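Pheromone cOB1/lipoprotein, YaeC family (Enterococcus faecalis, PDB 4EF1) probably binds methionine as the substrate-binding lipoprotein of an uptake system, and its precursor is also the source of the sex pheromone cOB1. Local coordinates at residues 76-88 against 234-246. Residues are numbered along the deposited sequence; the frame is centred on the assembly and turned at random.
Sequences VNAGAIHLEPVGL and TKKWNGAIVPVNE. With MSE (selenomethionine), chain C.
Leu83 and Val242 form an antiparallel hydrogen-bonded pair at the centre of this contact. Leu83 N donates to Val242 O at 2.7 Å, and Val242 N returns a bond to Leu83 O at 2.8 Å. A third backbone bond runs from Val244 N to Ile81 O (3.0 Å). His82 and Pro243 make the neighbouring non-hydrogen-bonded pair, where His82 CA also makes a CA-H...O contact with Val242 O.

Apolar packing falls on both faces of this short pairing. On the face of Leu83 and Val242, Val244 crosses Leu83 at about a right angle. Its CG1 presses on Leu83 CG at 3.5 Å, a tight approach. Val244 CG2 rests against the carbonyl of Ile81 and also touches Ala80 CB. On the face of His82, the Ile241 and His82 side chains run side by side and point the same way. Ile241 CG2, anti to its own backbone N, meets His82 CD2 at 3.5 Å, while CD1 reaches Glu84 CG.

Glu84 belongs to the selenomethionine pocket. His82 NE2 donates to Glu84 OE2 (2.9 Å) in the plane of the ring, on the anti side of the carboxylate. His82 ND1 bonds to Tyr57 OH, so both ring nitrogens are held and the ring's rotation is fixed. The extended Glu84 chain places OE1 to accept a hydrogen bond from the amino N of the bound selenomethionine (2.8 Å). Asn203, Asn176 and Arg116 also bond the ligand.

Two waters bridge the ends, one between Ala80 N and Glu246 OXT, the other between Pro85 O and Ala240 O.

Residues 84-86 cross from strand 75-83 to strand 87-89 of the other sheet, consistent with an interlobe crossover of the periplasmic-binding-protein fold. Strand 242-243 lies at one edge of its mixed sheet. Strand 75-83 separates it from strand 203-208, and a classic beta bulge sets Ile81 and His82 against Asn203. Helix 12-28 packs on Glu84 through Pro14 and His15.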
loop_
_atom_site.group_PDB
_atom_site.type_symbol
_atom_site.label_atom_id
_atom_site.label_comp_id
_atom_site.label_asym_id
_atom_site.label_seq_id
_atom_site.Cartn_x
_atom_site.Cartn_y
_atom_site.Cartn_z
ATOM N N VAL A 76 -4.308 -10.239 -13.763
ATOM C CA VAL A 76 -3.200 -11.053 -13.261
ATOM C C VAL A 76 -2.124 -10.153 -12.611
ATOM O O VAL A 76 -1.992 -8.988 -12.875
ATOM C CB VAL A 76 -2.554 -11.978 -14.353
ATOM C CG1 VAL A 76 -3.503 -13.042 -14.823
ATOM C CG2 VAL A 76 -2.033 -11.164 -15.536
ATOM N N ASN A 77 -1.391 -10.747 -11.696
ATOM C CA ASN A 77 -0.270 -10.118 -11.028
ATOM C C ASN A 77 0.990 -10.288 -11.865
ATOM O O ASN A 77 1.518 -11.405 -11.978
ATOM C CB ASN A 77 -0.117 -10.786 -9.663
ATOM C CG ASN A 77 1.063 -10.307 -8.885
ATOM O OD1 ASN A 77 1.820 -9.389 -9.284
ATOM N ND2 ASN A 77 1.215 -10.914 -7.716
ATOM N N ALA A 78 1.493 -9.177 -12.405
ATOM C CA ALA A 78 2.732 -9.191 -13.200
ATOM C C ALA A 78 4.031 -9.153 -12.374
ATOM O O ALA A 78 5.120 -9.274 -12.940
ATOM C CB ALA A 78 2.728 -8.043 -14.187
ATOM N N GLY A 79 3.949 -8.891 -11.076
ATOM C CA GLY A 79 5.126 -8.992 -10.208
ATOM C C GLY A 79 5.156 -7.917 -9.136
ATOM O O GLY A 79 4.764 -6.795 -9.370
ATOM N N ALA A 80 5.645 -8.286 -7.953
ATOM C CA ALA A 80 5.806 -7.348 -6.837
ATOM C C ALA A 80 7.018 -6.455 -7.113
ATOM O O ALA A 80 8.085 -6.941 -7.558
ATOM C CB ALA A 80 6.032 -8.097 -5.550
ATOM N N ILE A 81 6.885 -5.195 -6.749
ATOM C CA ILE A 81 7.939 -4.196 -6.948
ATOM C C ILE A 81 8.500 -3.618 -5.639
ATOM O O ILE A 81 9.701 -3.448 -5.497
ATOM C CB ILE A 81 7.436 -3.073 -7.811
ATOM C CG1 ILE A 81 6.857 -3.579 -9.118
ATOM C CG2 ILE A 81 8.557 -2.061 -8.081
ATOM C CD1 ILE A 81 7.758 -4.424 -9.999
ATOM N N HIS A 82 7.640 -3.338 -4.673
ATOM C CA HIS A 82 8.062 -2.728 -3.402
ATOM C C HIS A 82 7.078 -2.882 -2.274
ATOM O O HIS A 82 5.913 -3.081 -2.507
ATOM C CB HIS A 82 8.335 -1.240 -3.601
ATOM C CG HIS A 82 7.089 -0.376 -3.671
ATOM N ND1 HIS A 82 6.521 -0.019 -4.829
ATOM C CD2 HIS A 82 6.362 0.248 -2.671
ATOM C CE1 HIS A 82 5.502 0.777 -4.602
ATOM N NE2 HIS A 82 5.379 0.930 -3.264
ATOM N N LEU A 83 7.572 -2.675 -1.043
ATOM C CA LEU A 83 6.794 -2.718 0.214
ATOM C C LEU A 83 6.699 -1.305 0.804
ATOM O O LEU A 83 7.635 -0.456 0.651
ATOM C CB LEU A 83 7.522 -3.580 1.265
ATOM C CG LEU A 83 8.125 -4.925 0.893
ATOM C CD1 LEU A 83 8.756 -5.641 2.088
ATOM C CD2 LEU A 83 7.062 -5.794 0.231
ATOM N N GLU A 84 5.589 -1.056 1.501
ATOM C CA GLU A 84 5.361 0.194 2.230
ATOM C C GLU A 84 4.916 -0.149 3.674
ATOM O O GLU A 84 3.700 -0.180 3.950
ATOM C CB GLU A 84 4.225 0.971 1.563
ATOM C CG GLU A 84 4.550 1.479 0.205
ATOM C CD GLU A 84 3.416 2.290 -0.409
ATOM O OE1 GLU A 84 2.400 2.690 0.278
ATOM O OE2 GLU A 84 3.573 2.511 -1.618
ATOM N N PRO A 85 5.885 -0.414 4.570
ATOM C CA PRO A 85 5.563 -0.693 5.974
ATOM C C PRO A 85 4.646 0.401 6.483
ATOM O O PRO A 85 4.990 1.597 6.400
ATOM C CB PRO A 85 6.938 -0.669 6.665
ATOM C CG PRO A 85 7.902 -0.983 5.579
ATOM C CD PRO A 85 7.335 -0.324 4.364
ATOM N N VAL A 86 3.456 0.000 6.912
ATOM C CA VAL A 86 2.398 0.930 7.264
ATOM C C VAL A 86 2.536 1.392 8.734
ATOM O O VAL A 86 2.933 0.638 9.640
ATOM C CB VAL A 86 1.017 0.283 7.006
ATOM C CG1 VAL A 86 0.750 -0.827 8.025
ATOM C CG2 VAL A 86 -0.097 1.328 6.977
ATOM N N GLY A 87 2.235 2.660 8.948
ATOM C CA GLY A 87 2.276 3.240 10.280
ATOM C C GLY A 87 0.960 3.713 10.863
ATOM O O GLY A 87 -0.006 4.005 10.133
ATOM N N LEU A 88 0.964 3.789 12.191
ATOM C CA LEU A 88 -0.067 4.443 12.972
ATOM C C LEU A 88 0.536 5.793 13.327
ATOM O O LEU A 88 1.695 5.858 13.774
ATOM C CB LEU A 88 -0.428 3.678 14.258
ATOM C CG LEU A 88 -1.391 2.488 14.195
ATOM C CD1 LEU A 88 -1.292 1.741 15.528
ATOM C CD2 LEU A 88 -2.834 2.880 13.861
ATOM N N THR A 234 15.452 3.491 -2.571
ATOM C CA THR A 234 15.938 3.460 -1.197
ATOM C C THR A 234 16.497 4.810 -0.714
ATOM O O THR A 234 16.210 5.228 0.414
ATOM C CB THR A 234 16.981 2.315 -1.022
ATOM O OG1 THR A 234 16.284 1.090 -1.223
ATOM C CG2 THR A 234 17.594 2.297 0.386
ATOM N N LYS A 235 17.217 5.494 -1.583
ATOM C CA LYS A 235 17.789 6.806 -1.268
ATOM C C LYS A 235 16.710 7.888 -1.219
ATOM O O LYS A 235 16.684 8.697 -0.294
ATOM C CB LYS A 235 18.848 7.179 -2.268
ATOM N N LYS A 236 15.808 7.883 -2.197
ATOM C CA LYS A 236 14.787 8.921 -2.320
ATOM C C LYS A 236 13.894 9.073 -1.107
ATOM O O LYS A 236 13.733 10.186 -0.657
ATOM C CB LYS A 236 13.922 8.674 -3.552
ATOM C CG LYS A 236 12.864 9.699 -3.888
ATOM C CD LYS A 236 13.385 10.976 -4.508
ATOM C CE LYS A 236 12.222 11.919 -4.757
ATOM N NZ LYS A 236 12.748 13.145 -5.372
ATOM N N TRP A 237 13.337 7.966 -0.596
ATOM C CA TRP A 237 12.427 7.996 0.535
ATOM C C TRP A 237 12.982 7.463 1.821
ATOM O O TRP A 237 12.212 7.139 2.745
ATOM C CB TRP A 237 11.104 7.298 0.156
ATOM C CG TRP A 237 10.406 8.063 -0.960
ATOM C CD1 TRP A 237 9.683 9.255 -0.861
ATOM C CD2 TRP A 237 10.367 7.708 -2.376
ATOM N NE1 TRP A 237 9.208 9.632 -2.078
ATOM C CE2 TRP A 237 9.569 8.743 -3.035
ATOM C CE3 TRP A 237 10.859 6.654 -3.127
ATOM C CZ2 TRP A 237 9.320 8.719 -4.400
ATOM C CZ3 TRP A 237 10.599 6.625 -4.509
ATOM C CH2 TRP A 237 9.840 7.630 -5.126
ATOM N N ASN A 238 14.307 7.356 1.879
ATOM C CA ASN A 238 15.064 6.955 3.058
ATOM C C ASN A 238 14.582 5.715 3.764
ATOM O O ASN A 238 14.459 5.705 4.982
ATOM C CB ASN A 238 15.219 8.160 4.007
ATOM C CG ASN A 238 16.178 9.196 3.435
ATOM O OD1 ASN A 238 15.779 10.315 3.104
ATOM N ND2 ASN A 238 17.446 8.795 3.242
ATOM N N GLY A 239 14.302 4.668 2.992
ATOM C CA GLY A 239 13.865 3.410 3.549
ATOM C C GLY A 239 12.402 3.220 3.830
ATOM O O GLY A 239 12.013 2.125 4.168
ATOM N N ALA A 240 11.563 4.250 3.706
ATOM C CA ALA A 240 10.122 4.076 3.899
ATOM C C ALA A 240 9.486 3.239 2.781
ATOM O O ALA A 240 8.465 2.569 2.988
ATOM C CB ALA A 240 9.437 5.430 4.039
ATOM N N ILE A 241 10.112 3.271 1.596
ATOM C CA ILE A 241 9.663 2.487 0.429
ATOM C C ILE A 241 10.761 1.439 0.219
ATOM O O ILE A 241 11.921 1.781 0.025
ATOM C CB ILE A 241 9.454 3.378 -0.822
ATOM C CG1 ILE A 241 8.541 4.610 -0.507
ATOM C CG2 ILE A 241 8.893 2.548 -1.987
ATOM C CD1 ILE A 241 7.133 4.339 0.001
ATOM N N VAL A 242 10.391 0.163 0.277
ATOM C CA VAL A 242 11.401 -0.924 0.354
ATOM C C VAL A 242 11.281 -1.776 -0.918
ATOM O O VAL A 242 10.293 -2.516 -1.085
ATOM C CB VAL A 242 11.181 -1.839 1.591
ATOM C CG1 VAL A 242 12.192 -2.986 1.596
ATOM C CG2 VAL A 242 11.180 -1.048 2.911
ATOM N N PRO A 243 12.242 -1.638 -1.831
ATOM C CA PRO A 243 12.208 -2.446 -3.056
ATOM C C PRO A 243 12.268 -3.933 -2.738
ATOM O O PRO A 243 12.967 -4.339 -1.767
ATOM C CB PRO A 243 13.472 -1.997 -3.804
ATOM C CG PRO A 243 13.801 -0.654 -3.254
ATOM C CD PRO A 243 13.413 -0.732 -1.808
ATOM N N VAL A 244 11.533 -4.730 -3.515
ATOM C CA VAL A 244 11.629 -6.200 -3.471
ATOM C C VAL A 244 11.993 -6.769 -4.837
ATOM O O VAL A 244 11.754 -6.157 -5.864
ATOM C CB VAL A 244 10.357 -6.889 -2.961
ATOM C CG1 VAL A 244 10.096 -6.460 -1.536
ATOM C CG2 VAL A 244 9.146 -6.610 -3.861
ATOM N N ASN A 245 12.567 -7.960 -4.814
ATOM C CA ASN A 245 13.023 -8.691 -6.016
ATOM C C ASN A 245 12.066 -9.769 -6.541
ATOM O O ASN A 245 12.274 -10.287 -7.603
ATOM C CB ASN A 245 14.373 -9.343 -5.711
ATOM C CG ASN A 245 15.475 -8.321 -5.521
ATOM O OD1 ASN A 245 15.577 -7.341 -6.283
ATOM N ND2 ASN A 245 16.342 -8.563 -4.527
ATOM N N GLU A 246 11.003 -10.071 -5.807
ATOM C CA GLU A 246 10.097 -11.146 -6.156
ATOM C C GLU A 246 8.811 -10.897 -5.381
ATOM O O GLU A 246 8.778 -10.059 -4.494
ATOM C CB GLU A 246 10.692 -12.502 -5.763
ATOM C CG GLU A 246 10.904 -12.679 -4.261
ATOM C CD GLU A 246 11.444 -14.050 -3.869
ATOM O OE1 GLU A 246 11.738 -14.883 -4.754
ATOM O OE2 GLU A 246 11.560 -14.298 -2.649
ATOM O OXT GLU A 246 7.800 -11.538 -5.612
HETATM N N MSE C 301 0.452 1.652 -1.378
HETATM C CA MSE C 301 -0.523 0.969 -0.436
HETATM C C MSE C 301 0.177 0.139 0.644
HETATM O O MSE C 301 1.134 -0.588 0.338
HETATM O OXT MSE C 301 -0.264 0.129 1.825
HETATM C CB MSE C 301 -1.547 0.120 -1.189
HETATM C CG MSE C 301 -2.671 -0.469 -0.329
HETATM SE SE MSE C 301 -3.714 -1.731 -1.340
HETATM C CE MSE C 301 -4.604 -0.496 -2.622
HETATM O O HOH W 1 5.881 -10.977 -7.256
HETATM O O HOH W 2 6.673 3.152 5.033
#